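Long-range contacts in hypothetical protein (Staphylococcus aureus subsp. aureus, PDB 2IL5), which is of unknown function but belongs to the Activator of Hsp90 ATPase homolog 1-like family, whose helix-grip fold may hold a small hydrophobic ligand: residues 22-27 / 160-165; 47-52 / 65-70; 88-93 / 108-113; 100-105 / 125-130. All blocks are in the same frame, centred on the assembly; numbering follows the deposited sequence.

Contact 1. Residues 22-27 / 160-165; sequences YKFSPE and KMYHVI
The ring of F24 is gripped between an isoleucine methyl and its own neighbour: I165 CG2 sits over the centre of one face, 3.5 Å from the ring centroid and only 7° off the normal, a textbook CH-pi contact, while K23 CG lies over the rim of the opposite face. At the F24 edge, near the ring plane, comes CD1 of Y162, and F24 CE2 is 3.4 Å from that atom. The Y162 ring in turn carries F24 CZ over one face, toward the rim, and meets Y22 CD2 at its edge. Y22, F24 and Y162 thus form an aromatic cluster, at the place where the end of strand 12-22 and the turn into helix 26-32 meet the long helix 136-166 of the helix-grip fold. The pairs F24-Y162 and Y22-Y162 are both oblique, the planes of the first standing at 50°; the side chains of Y22 and Y162 run past each other in opposite directions, with Y22 CD2 3.4 Å from Y162 CD1. Broad rings suit this seam, since each can reach several partners between sheet and helix. Deeper in, M161, present as selenomethionine, bends at its last torsion (chi3 75°), which turns CE to the far part of the Y22 ring, 3.6 Å from Y22 CE1. W33, W42 and M120 pack around M161 as well. The exposed K23 has a chain extended beyond CG, and at its end K23 NZ makes a weak hydrogen bond of 3.2 Å to Y162 OH.

Contact 2. Residues 47-52 / 65-70; sequences ARTNKE and IVDQQR
A classic beta bulge marks the hairpin of strands 50-55 and 62-68 at one margin of the sheet: K51 and E52 both face V66, across which the register slips by one residue. V66 O accepts K51 N at 2.8 Å and, weakly, E52 N at 3.3 Å, so one carbonyl serves both residues of the bulge; V66 N returns a nearly straight bond to E52 O at 2.8 Å. Before the bulge Q68 N bonds to T49 O. The beta-branched V66 fits between the two bulge residues, with CG1 3.8 Å from K51 CB and CG2 3.9 Å from E52 CB. E52 and V66 lie side by side, pointing the same way, and the E52 carboxylate goes on to a salt bridge with R64. On the other face, N50 pairs with D67. The amide of N50 turns back to its own strand: ND2 donates to E52 O at 3.1 Å, from above the carbonyl plane, and also bonds to T45 OG1, a choice open to asparagine because its short amide stays near the backbone. Aspartate suits position 67 because one oxygen can collect two hydroxyls, those of T45 and T49. T49 OG1 stands between its own backbone N and carbonyl carbon (chi1 58°), and it gives a 2.7 Å hydrogen bond to D67 OD1 on the syn side of the carboxylate.

Contact 3. Residues 88-93 / 108-113; sequences EYVKMT and VEFFER
Three backbone hydrogen bonds tie E88 and V90 to V108 and F110 in the antiparallel hairpin of strands 89-94 and 104-112, in the middle of the sheet. V90 and V108 form the hydrogen-bonded pair, V108 N reaching V90 O at 2.8 Å and V90 N reaching V108 O at 3.0 Å; beyond the non-hydrogen-bonded pair Y89-E109, F110 N adds a bond of 3.0 Å to E88 O. E88 and Y89 also make a classic beta bulge against strand 74-85. The two carboxylates E88 OE2 and E109 OE2 are 4.5 Å apart, like charges near each other that would tend to repel; E88 is exposed, so solvent probably softens the repulsion. The CG methylene of E109 lies 3.2 Å from E88 O. On the same face as E109, Y89 CG is anti to its backbone N (chi1 -175°), which sets the ring beside the neighbouring strand; the ring's own rotation then leaves CD1 3.3 Å from V108 O.

The other face is apolar. Valines, whose branched CB suits extended strands, meet directly as V90 CB and V108 CG1, while F110 presents its rim: near the ring plane lie Y89 N and V90 CG2. F110 continues into the interior of the fold, where it meets the ring of W33 edge-to-face and packs on M120, which V108 also touches. The F110 ring touches V90 across the hairpin through CE1, 4.0 Å from V90 CG2.

Contact 4. Residues 100-105 / 125-130; sequences SETQDV and RSLVEK
V105 and R125 form an antiparallel hydrogen-bonded pair, V105 N donating to R125 O at 3.0 Å and R125 N to V105 O at 2.9 Å, both nearly straight. Their side chains leave the sheet together and lie side by side. The guanidinium of R125 passes over the valine, with V105 CB offset toward the rim of one of its faces and V105 CG2 3.6 Å from R125 NH2; the apolar valine offers it a flank, and the charge finds its polar partner elsewhere, R125 NH1 bonding to Y123 OH. One residue on, S126 OG, anti to its backbone N (chi1 -177°) and thereby directed at D104, gives a hydrogen bond of 2.9 Å to D104 OD1, meeting it from above the carboxylate plane. Serine is small enough to fit this buried spot, where its hydroxyl also pairs with Y146 OH of helix 136-166, while D104 OD2 turns to Y124 OH. Toward the surface T102 and L127 cross at about a right angle, T102 CG2 resting 3.7 Å from L127 CB. A water makes weak bonds to Q103 O and R125 O. Such a pairing, fraying into a loop at one end, is that of the hairpin 104-112/118-128 within the curved antiparallel sheet of the helix-grip fold.

Contacts 2, 3 and 4 are hairpin pairings in one antiparallel sheet, and contact 1 closes the chain around them all, joining the end of strand 12-22 to the C-terminal helix. Contacts 3 and 4 share strand 104-112 and touch where T93 CB lies 3.5 Å from D104 O. Contact 1 meets contact 3 through P26 on E112 and a weak hydrogen bond from R113 NH1 to Y22 O. Contact 2 stands apart, its centre 26 Å from that of contact 3, on opposite sides of the chain's centre. A bound sodium ion lies about 7 Å from the side chain of D104 and about 9 Å from that of I65.

Contact 1. Residues 22-27 / 160-165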
# COMPACT_ATOMS: atom_id res chain seq x y z
N TYR A 22 -3.87 15.65 -5.32
CA TYR A 22 -3.81 16.37 -4.06
C TYR A 22 -3.27 17.75 -4.31
O TYR A 22 -2.55 17.96 -5.29
CB TYR A 22 -2.90 15.65 -3.07
CG TYR A 22 -3.33 14.25 -2.77
CD1 TYR A 22 -2.53 13.15 -3.11
CD2 TYR A 22 -4.58 14.02 -2.17
CE1 TYR A 22 -2.96 11.85 -2.83
CE2 TYR A 22 -5.01 12.75 -1.89
CZ TYR A 22 -4.19 11.66 -2.22
OH TYR A 22 -4.65 10.40 -1.92
N LYS A 23 -3.60 18.66 -3.40
CA LYS A 23 -3.02 20.00 -3.36
C LYS A 23 -1.60 20.01 -2.77
O LYS A 23 -0.83 20.94 -3.00
CB LYS A 23 -3.92 20.92 -2.52
CG LYS A 23 -3.99 20.48 -1.05
CD LYS A 23 -4.87 21.35 -0.20
CE LYS A 23 -5.09 20.69 1.14
NZ LYS A 23 -6.38 21.10 1.76
N PHE A 24 -1.27 18.99 -1.98
CA PHE A 24 0.07 18.87 -1.38
C PHE A 24 1.17 18.75 -2.41
O PHE A 24 0.93 18.20 -3.47
CB PHE A 24 0.11 17.63 -0.51
CG PHE A 24 -0.98 17.55 0.49
CD1 PHE A 24 -1.12 18.55 1.44
CD2 PHE A 24 -1.86 16.49 0.48
CE1 PHE A 24 -2.16 18.48 2.39
CE2 PHE A 24 -2.89 16.41 1.41
CZ PHE A 24 -3.03 17.40 2.37
N SER A 25 2.37 19.25 -2.09
CA SER A 25 3.59 19.04 -2.90
C SER A 25 3.99 17.54 -3.01
O SER A 25 3.72 16.76 -2.09
CB SER A 25 4.75 19.87 -2.34
OG SER A 25 5.26 19.29 -1.15
N PRO A 26 4.62 17.14 -4.15
CA PRO A 26 5.08 15.74 -4.31
C PRO A 26 5.93 15.29 -3.14
O PRO A 26 5.78 14.19 -2.66
CB PRO A 26 5.93 15.79 -5.60
CG PRO A 26 5.26 16.83 -6.40
CD PRO A 26 4.86 17.91 -5.38
N GLU A 27 6.82 16.17 -2.72
CA GLU A 27 7.58 15.99 -1.50
C GLU A 27 6.78 15.63 -0.24
O GLU A 27 7.25 14.83 0.57
CB GLU A 27 8.36 17.27 -1.20
CG GLU A 27 8.64 17.45 0.28
CD GLU A 27 9.69 18.48 0.56
OE1 GLU A 27 9.54 19.63 0.10
OE2 GLU A 27 10.65 18.13 1.28
N LYS A 160 -7.03 8.24 4.71
CA LYS A 160 -6.27 8.35 5.95
C LYS A 160 -4.89 9.02 5.78
O LYS A 160 -4.54 9.92 6.53
CB LYS A 160 -6.12 6.98 6.55
CG LYS A 160 -5.50 6.97 7.89
CD LYS A 160 -6.36 6.19 8.85
CE LYS A 160 -6.19 4.68 8.78
NZ LYS A 160 -7.15 4.19 9.88
N MSE A 161 -4.11 8.57 4.82
CA MSE A 161 -2.88 9.25 4.46
C MSE A 161 -3.10 10.76 4.19
O MSE A 161 -2.26 11.58 4.57
CB MSE A 161 -2.23 8.58 3.23
CG MSE A 161 -0.86 9.18 2.82
SE MSE A 161 -0.51 8.81 0.94
CE MSE A 161 -1.69 10.07 0.06
N TYR A 162 -4.20 11.11 3.53
CA TYR A 162 -4.50 12.49 3.22
C TYR A 162 -4.61 13.41 4.49
O TYR A 162 -4.05 14.50 4.50
CB TYR A 162 -5.75 12.60 2.34
CG TYR A 162 -6.19 14.04 2.10
CD1 TYR A 162 -5.78 14.74 0.96
CD2 TYR A 162 -6.99 14.71 3.04
CE1 TYR A 162 -6.17 16.08 0.76
CE2 TYR A 162 -7.37 16.03 2.84
CZ TYR A 162 -6.96 16.71 1.70
OH TYR A 162 -7.34 18.02 1.51
N HIS A 163 -5.32 12.94 5.52
CA HIS A 163 -5.47 13.67 6.78
C HIS A 163 -4.19 13.70 7.60
O HIS A 163 -3.92 14.69 8.23
CB HIS A 163 -6.61 13.11 7.61
CG HIS A 163 -7.95 13.28 6.97
ND1 HIS A 163 -8.70 14.42 7.11
CD2 HIS A 163 -8.66 12.45 6.16
CE1 HIS A 163 -9.83 14.29 6.44
NE2 HIS A 163 -9.83 13.10 5.85
N VAL A 164 -3.40 12.64 7.55
CA VAL A 164 -2.09 12.65 8.21
C VAL A 164 -1.23 13.75 7.59
O VAL A 164 -0.50 14.45 8.30
CB VAL A 164 -1.38 11.28 8.08
CG1 VAL A 164 0.14 11.40 8.44
CG2 VAL A 164 -2.09 10.20 8.91
N ILE A 165 -1.30 13.91 6.27
CA ILE A 165 -0.56 14.99 5.61
C ILE A 165 -1.15 16.39 5.95
O ILE A 165 -0.42 17.31 6.31
CB ILE A 165 -0.43 14.79 4.07
CG1 ILE A 165 0.23 13.45 3.74
CG2 ILE A 165 0.41 15.92 3.44
CD1 ILE A 165 0.00 12.99 2.30

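Contact 2. Residues 47-52 / 65-70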
# COMPACT_ATOMS: atom_id res chain seq x y z
N ALA A 47 -2.38 5.15 14.10
CA ALA A 47 -1.79 5.61 15.35
C ALA A 47 -2.23 4.75 16.54
O ALA A 47 -1.38 4.35 17.35
CB ALA A 47 -2.12 7.10 15.62
N ARG A 48 -3.53 4.45 16.61
CA ARG A 48 -4.09 3.73 17.75
C ARG A 48 -3.97 2.23 17.73
O ARG A 48 -3.90 1.63 18.80
CB ARG A 48 -5.53 4.13 18.04
CG ARG A 48 -5.56 5.36 18.91
CD ARG A 48 -6.96 5.83 19.20
NE ARG A 48 -7.60 5.20 20.35
CZ ARG A 48 -7.27 5.41 21.62
NH1 ARG A 48 -7.95 4.81 22.59
NH2 ARG A 48 -6.26 6.19 21.94
N THR A 49 -3.95 1.62 16.55
CA THR A 49 -3.85 0.17 16.48
C THR A 49 -2.41 -0.33 16.26
O THR A 49 -2.13 -1.52 16.45
CB THR A 49 -4.79 -0.40 15.41
OG1 THR A 49 -4.48 0.18 14.13
CG2 THR A 49 -6.26 -0.10 15.81
N ASN A 50 -1.50 0.56 15.89
CA ASN A 50 -0.12 0.13 15.67
C ASN A 50 0.56 -0.41 16.93
O ASN A 50 0.55 0.25 17.99
CB ASN A 50 0.72 1.22 15.03
CG ASN A 50 2.04 0.68 14.51
OD1 ASN A 50 3.10 1.12 14.95
ND2 ASN A 50 1.99 -0.29 13.56
N LYS A 51 1.15 -1.60 16.79
CA LYS A 51 1.85 -2.30 17.86
C LYS A 51 3.35 -2.09 17.72
O LYS A 51 4.02 -1.67 18.65
CB LYS A 51 1.58 -3.79 17.77
CG LYS A 51 0.36 -4.27 18.42
CD LYS A 51 0.52 -5.75 18.71
CE LYS A 51 1.30 -5.99 20.02
NZ LYS A 51 0.59 -5.46 21.25
N GLU A 52 3.87 -2.46 16.55
CA GLU A 52 5.25 -2.18 16.17
C GLU A 52 5.28 -1.68 14.74
O GLU A 52 4.51 -2.15 13.89
CB GLU A 52 6.14 -3.43 16.19
CG GLU A 52 6.18 -4.26 17.46
CD GLU A 52 6.97 -5.57 17.25
OE1 GLU A 52 7.90 -5.58 16.41
OE2 GLU A 52 6.65 -6.57 17.93
N ILE A 65 5.48 -4.07 9.97
CA ILE A 65 4.35 -3.44 10.66
C ILE A 65 3.52 -4.52 11.35
O ILE A 65 3.12 -5.52 10.72
CB ILE A 65 3.46 -2.65 9.68
CG1 ILE A 65 4.29 -1.54 9.00
CG2 ILE A 65 2.21 -2.14 10.39
CD1 ILE A 65 3.60 -0.78 7.87
N VAL A 66 3.32 -4.33 12.66
CA VAL A 66 2.44 -5.18 13.48
C VAL A 66 1.22 -4.34 13.92
O VAL A 66 1.36 -3.32 14.58
CB VAL A 66 3.21 -5.73 14.68
CG1 VAL A 66 2.38 -6.70 15.45
CG2 VAL A 66 4.52 -6.39 14.23
N ASP A 67 0.04 -4.76 13.50
CA ASP A 67 -1.18 -4.00 13.70
C ASP A 67 -2.14 -4.82 14.55
O ASP A 67 -2.42 -5.99 14.24
CB ASP A 67 -1.84 -3.66 12.35
CG ASP A 67 -2.97 -2.64 12.50
OD1 ASP A 67 -2.72 -1.52 13.01
OD2 ASP A 67 -4.10 -2.94 12.10
N GLN A 68 -2.63 -4.18 15.62
CA GLN A 68 -3.62 -4.73 16.53
C GLN A 68 -5.03 -4.85 15.92
O GLN A 68 -5.65 -3.86 15.55
CB GLN A 68 -3.68 -3.88 17.81
CG GLN A 68 -4.47 -4.50 18.97
CD GLN A 68 -3.84 -5.76 19.48
OE1 GLN A 68 -4.33 -6.86 19.22
NE2 GLN A 68 -2.73 -5.62 20.18
N GLN A 69 -5.52 -6.08 15.84
CA GLN A 69 -6.90 -6.36 15.46
C GLN A 69 -7.69 -6.78 16.69
O GLN A 69 -7.14 -6.80 17.78
CB GLN A 69 -6.92 -7.49 14.42
CG GLN A 69 -6.08 -7.19 13.17
CD GLN A 69 -6.82 -6.29 12.21
OE1 GLN A 69 -6.78 -5.05 12.33
NE2 GLN A 69 -7.51 -6.89 11.24
N ARG A 70 -8.95 -7.13 16.51
CA ARG A 70 -9.84 -7.49 17.61
C ARG A 70 -9.42 -8.78 18.34
O ARG A 70 -8.65 -9.59 17.81
CB ARG A 70 -11.31 -7.53 17.15
CG ARG A 70 -11.83 -6.19 16.70
CD ARG A 70 -13.32 -6.20 16.54
NE ARG A 70 -13.99 -6.20 17.83
CZ ARG A 70 -14.32 -5.12 18.53
NH1 ARG A 70 -14.94 -5.25 19.69
NH2 ARG A 70 -14.02 -3.90 18.10

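Contact 3. Residues 88-93 / 108-113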
# COMPACT_ATOMS: atom_id res chain seq x y z
N GLU A 88 9.44 11.13 -6.22
CA GLU A 88 9.13 10.67 -7.57
C GLU A 88 8.55 9.25 -7.63
O GLU A 88 7.59 8.99 -8.38
CB GLU A 88 10.39 10.78 -8.45
CG GLU A 88 10.14 10.46 -9.90
CD GLU A 88 11.40 10.52 -10.77
OE1 GLU A 88 12.37 11.24 -10.41
OE2 GLU A 88 11.38 9.87 -11.84
N TYR A 89 9.12 8.32 -6.88
CA TYR A 89 8.78 6.94 -7.15
C TYR A 89 9.14 6.04 -6.03
O TYR A 89 10.27 6.05 -5.56
CB TYR A 89 9.42 6.46 -8.47
CG TYR A 89 9.06 5.06 -8.94
CD1 TYR A 89 7.74 4.68 -9.20
CD2 TYR A 89 10.07 4.12 -9.20
CE1 TYR A 89 7.42 3.37 -9.66
CE2 TYR A 89 9.78 2.83 -9.67
CZ TYR A 89 8.46 2.47 -9.89
OH TYR A 89 8.19 1.19 -10.36
N VAL A 90 8.14 5.28 -5.61
CA VAL A 90 8.34 4.17 -4.70
C VAL A 90 7.86 2.85 -5.35
O VAL A 90 6.72 2.76 -5.82
CB VAL A 90 7.61 4.40 -3.32
CG1 VAL A 90 7.84 3.21 -2.39
CG2 VAL A 90 8.06 5.68 -2.64
N LYS A 91 8.76 1.88 -5.43
CA LYS A 91 8.44 0.46 -5.69
C LYS A 91 8.77 -0.34 -4.43
O LYS A 91 9.90 -0.31 -3.92
CB LYS A 91 9.21 -0.09 -6.88
CG LYS A 91 8.85 -1.52 -7.29
CD LYS A 91 9.75 -1.91 -8.53
CE LYS A 91 9.67 -3.37 -8.98
NZ LYS A 91 8.24 -3.90 -8.82
N MSE A 92 7.76 -1.03 -3.92
CA MSE A 92 7.91 -1.80 -2.73
C MSE A 92 7.12 -3.11 -2.85
O MSE A 92 6.25 -3.25 -3.74
CB MSE A 92 7.50 -0.97 -1.49
CG MSE A 92 6.06 -0.56 -1.43
SE MSE A 92 5.65 0.74 -0.11
CE MSE A 92 6.12 -0.32 1.44
N THR A 93 7.48 -4.08 -2.00
CA THR A 93 6.69 -5.29 -1.83
C THR A 93 5.81 -5.29 -0.56
O THR A 93 6.10 -4.62 0.47
CB THR A 93 7.52 -6.58 -1.83
OG1 THR A 93 8.13 -6.77 -0.55
CG2 THR A 93 8.56 -6.61 -2.92
N VAL A 108 4.24 3.17 -7.08
CA VAL A 108 3.52 4.41 -6.92
C VAL A 108 4.40 5.58 -7.41
O VAL A 108 5.52 5.78 -6.95
CB VAL A 108 2.94 4.60 -5.46
CG1 VAL A 108 4.04 4.65 -4.43
CG2 VAL A 108 2.04 5.88 -5.39
N GLU A 109 3.87 6.34 -8.37
CA GLU A 109 4.56 7.48 -8.92
C GLU A 109 3.88 8.81 -8.54
O GLU A 109 2.66 8.91 -8.53
CB GLU A 109 4.71 7.32 -10.43
CG GLU A 109 6.03 7.89 -10.93
CD GLU A 109 6.30 7.68 -12.40
OE1 GLU A 109 5.54 6.95 -13.09
OE2 GLU A 109 7.32 8.24 -12.86
N PHE A 110 4.72 9.82 -8.24
CA PHE A 110 4.29 11.16 -7.84
C PHE A 110 4.69 12.20 -8.90
O PHE A 110 5.87 12.33 -9.23
CB PHE A 110 4.92 11.51 -6.47
CG PHE A 110 4.78 10.42 -5.45
CD1 PHE A 110 5.82 9.51 -5.24
CD2 PHE A 110 3.59 10.24 -4.76
CE1 PHE A 110 5.69 8.45 -4.33
CE2 PHE A 110 3.45 9.20 -3.84
CZ PHE A 110 4.50 8.30 -3.63
N PHE A 111 3.72 12.91 -9.48
CA PHE A 111 3.99 13.97 -10.45
C PHE A 111 3.53 15.31 -9.91
O PHE A 111 2.46 15.41 -9.31
CB PHE A 111 3.26 13.72 -11.77
CG PHE A 111 3.73 12.50 -12.50
CD1 PHE A 111 3.20 11.23 -12.19
CD2 PHE A 111 4.69 12.60 -13.52
CE1 PHE A 111 3.63 10.09 -12.86
CE2 PHE A 111 5.12 11.45 -14.22
CZ PHE A 111 4.58 10.20 -13.89
N GLU A 112 4.34 16.34 -10.12
CA GLU A 112 3.94 17.72 -9.79
C GLU A 112 2.94 18.22 -10.82
O GLU A 112 3.16 18.06 -12.03
CB GLU A 112 5.15 18.64 -9.77
CG GLU A 112 5.12 19.73 -8.70
CD GLU A 112 6.51 20.24 -8.37
OE1 GLU A 112 7.49 19.63 -8.89
OE2 GLU A 112 6.62 21.25 -7.61
N ARG A 113 1.83 18.77 -10.36
CA ARG A 113 0.87 19.41 -11.26
C ARG A 113 1.22 20.89 -11.41
O ARG A 113 1.97 21.44 -10.60
CB ARG A 113 -0.54 19.26 -10.72
CG ARG A 113 -0.88 17.86 -10.30
CD ARG A 113 -1.91 17.86 -9.20
NE ARG A 113 -3.21 18.32 -9.65
CZ ARG A 113 -4.15 18.80 -8.84
NH1 ARG A 113 -3.92 18.86 -7.53
NH2 ARG A 113 -5.33 19.21 -9.32

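Contact 4. Residues 100-105 / 125-130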
# COMPACT_ATOMS: atom_id res chain seq x y z
N SER A 100 5.59 -20.49 1.10
CA SER A 100 4.21 -20.35 1.57
C SER A 100 3.40 -19.34 0.77
O SER A 100 2.32 -19.67 0.25
CB SER A 100 4.18 -19.97 3.06
OG SER A 100 4.63 -21.02 3.90
N GLU A 101 3.92 -18.11 0.65
CA GLU A 101 3.09 -16.95 0.26
C GLU A 101 3.80 -15.81 -0.49
O GLU A 101 4.75 -15.18 0.02
CB GLU A 101 2.38 -16.40 1.51
CG GLU A 101 3.26 -16.35 2.75
CD GLU A 101 2.60 -15.64 3.91
OE1 GLU A 101 1.74 -14.75 3.65
OE2 GLU A 101 2.94 -15.97 5.07
N THR A 102 3.30 -15.53 -1.69
CA THR A 102 3.90 -14.58 -2.66
C THR A 102 4.02 -13.12 -2.17
O THR A 102 3.39 -12.73 -1.16
CB THR A 102 3.10 -14.61 -4.01
OG1 THR A 102 3.50 -13.52 -4.85
CG2 THR A 102 1.60 -14.53 -3.74
N GLN A 103 4.85 -12.32 -2.88
CA GLN A 103 4.89 -10.87 -2.65
C GLN A 103 3.92 -10.16 -3.58
O GLN A 103 3.97 -10.31 -4.82
CB GLN A 103 6.27 -10.25 -2.91
CG GLN A 103 7.45 -10.96 -2.38
CD GLN A 103 8.56 -10.96 -3.42
OE1 GLN A 103 8.56 -11.79 -4.33
NE2 GLN A 103 9.49 -10.02 -3.30
N ASP A 104 3.07 -9.36 -2.98
CA ASP A 104 2.39 -8.33 -3.70
C ASP A 104 3.38 -7.19 -4.04
O ASP A 104 4.36 -6.94 -3.35
CB ASP A 104 1.22 -7.79 -2.92
CG ASP A 104 0.28 -8.90 -2.39
OD1 ASP A 104 0.23 -10.02 -2.97
OD2 ASP A 104 -0.43 -8.59 -1.40
N VAL A 105 3.04 -6.50 -5.11
CA VAL A 105 3.85 -5.43 -5.66
C VAL A 105 3.06 -4.14 -5.55
O VAL A 105 1.93 -4.10 -5.94
CB VAL A 105 4.25 -5.73 -7.15
CG1 VAL A 105 4.69 -4.46 -7.89
CG2 VAL A 105 5.34 -6.85 -7.19
N ARG A 125 -0.19 -5.12 -7.71
CA ARG A 125 -0.36 -6.46 -8.29
C ARG A 125 -0.35 -7.53 -7.19
O ARG A 125 0.53 -7.54 -6.33
CB ARG A 125 0.72 -6.74 -9.30
CG ARG A 125 0.36 -7.92 -10.15
CD ARG A 125 1.37 -8.27 -11.20
NE ARG A 125 2.75 -8.41 -10.77
CZ ARG A 125 3.72 -7.51 -11.01
NH1 ARG A 125 3.47 -6.34 -11.59
NH2 ARG A 125 4.95 -7.76 -10.63
N SER A 126 -1.35 -8.40 -7.20
CA SER A 126 -1.43 -9.47 -6.21
C SER A 126 -1.90 -10.78 -6.83
O SER A 126 -2.84 -10.77 -7.60
CB SER A 126 -2.41 -9.12 -5.10
OG SER A 126 -2.40 -10.15 -4.12
N LEU A 127 -1.25 -11.87 -6.48
CA LEU A 127 -1.59 -13.20 -7.03
C LEU A 127 -2.75 -13.77 -6.30
O LEU A 127 -2.70 -13.85 -5.07
CB LEU A 127 -0.43 -14.17 -6.83
CG LEU A 127 0.40 -14.44 -8.05
CD1 LEU A 127 1.48 -15.38 -7.64
CD2 LEU A 127 -0.46 -15.08 -9.16
N VAL A 128 -3.81 -14.14 -7.00
CA VAL A 128 -4.94 -14.80 -6.31
C VAL A 128 -4.96 -16.36 -6.48
O VAL A 128 -4.78 -16.93 -7.53
CB VAL A 128 -6.31 -13.98 -6.34
CG1 VAL A 128 -6.28 -12.85 -7.34
CG2 VAL A 128 -7.62 -14.87 -6.41
N GLU A 129 -5.06 -17.03 -5.35
CA GLU A 129 -4.95 -18.47 -5.37
C GLU A 129 -6.24 -19.08 -5.93
O GLU A 129 -7.37 -18.69 -5.56
CB GLU A 129 -4.64 -19.00 -3.98
CG GLU A 129 -3.65 -20.13 -3.99
CD GLU A 129 -2.20 -19.67 -3.87
OE1 GLU A 129 -1.84 -18.64 -4.53
OE2 GLU A 129 -1.42 -20.33 -3.13
N LYS A 130 -6.03 -20.02 -6.84
CA LYS A 130 -7.15 -20.75 -7.39
C LYS A 130 -7.47 -21.91 -6.46
O LYS A 130 -6.58 -22.58 -5.96
CB LYS A 130 -6.86 -21.19 -8.82
CG LYS A 130 -8.14 -21.55 -9.60
CD LYS A 130 -7.78 -22.00 -10.98
CE LYS A 130 -8.99 -22.01 -11.81
NZ LYS A 130 -8.59 -22.67 -13.06
O HOH W 1 2.22 -10.26 -7.68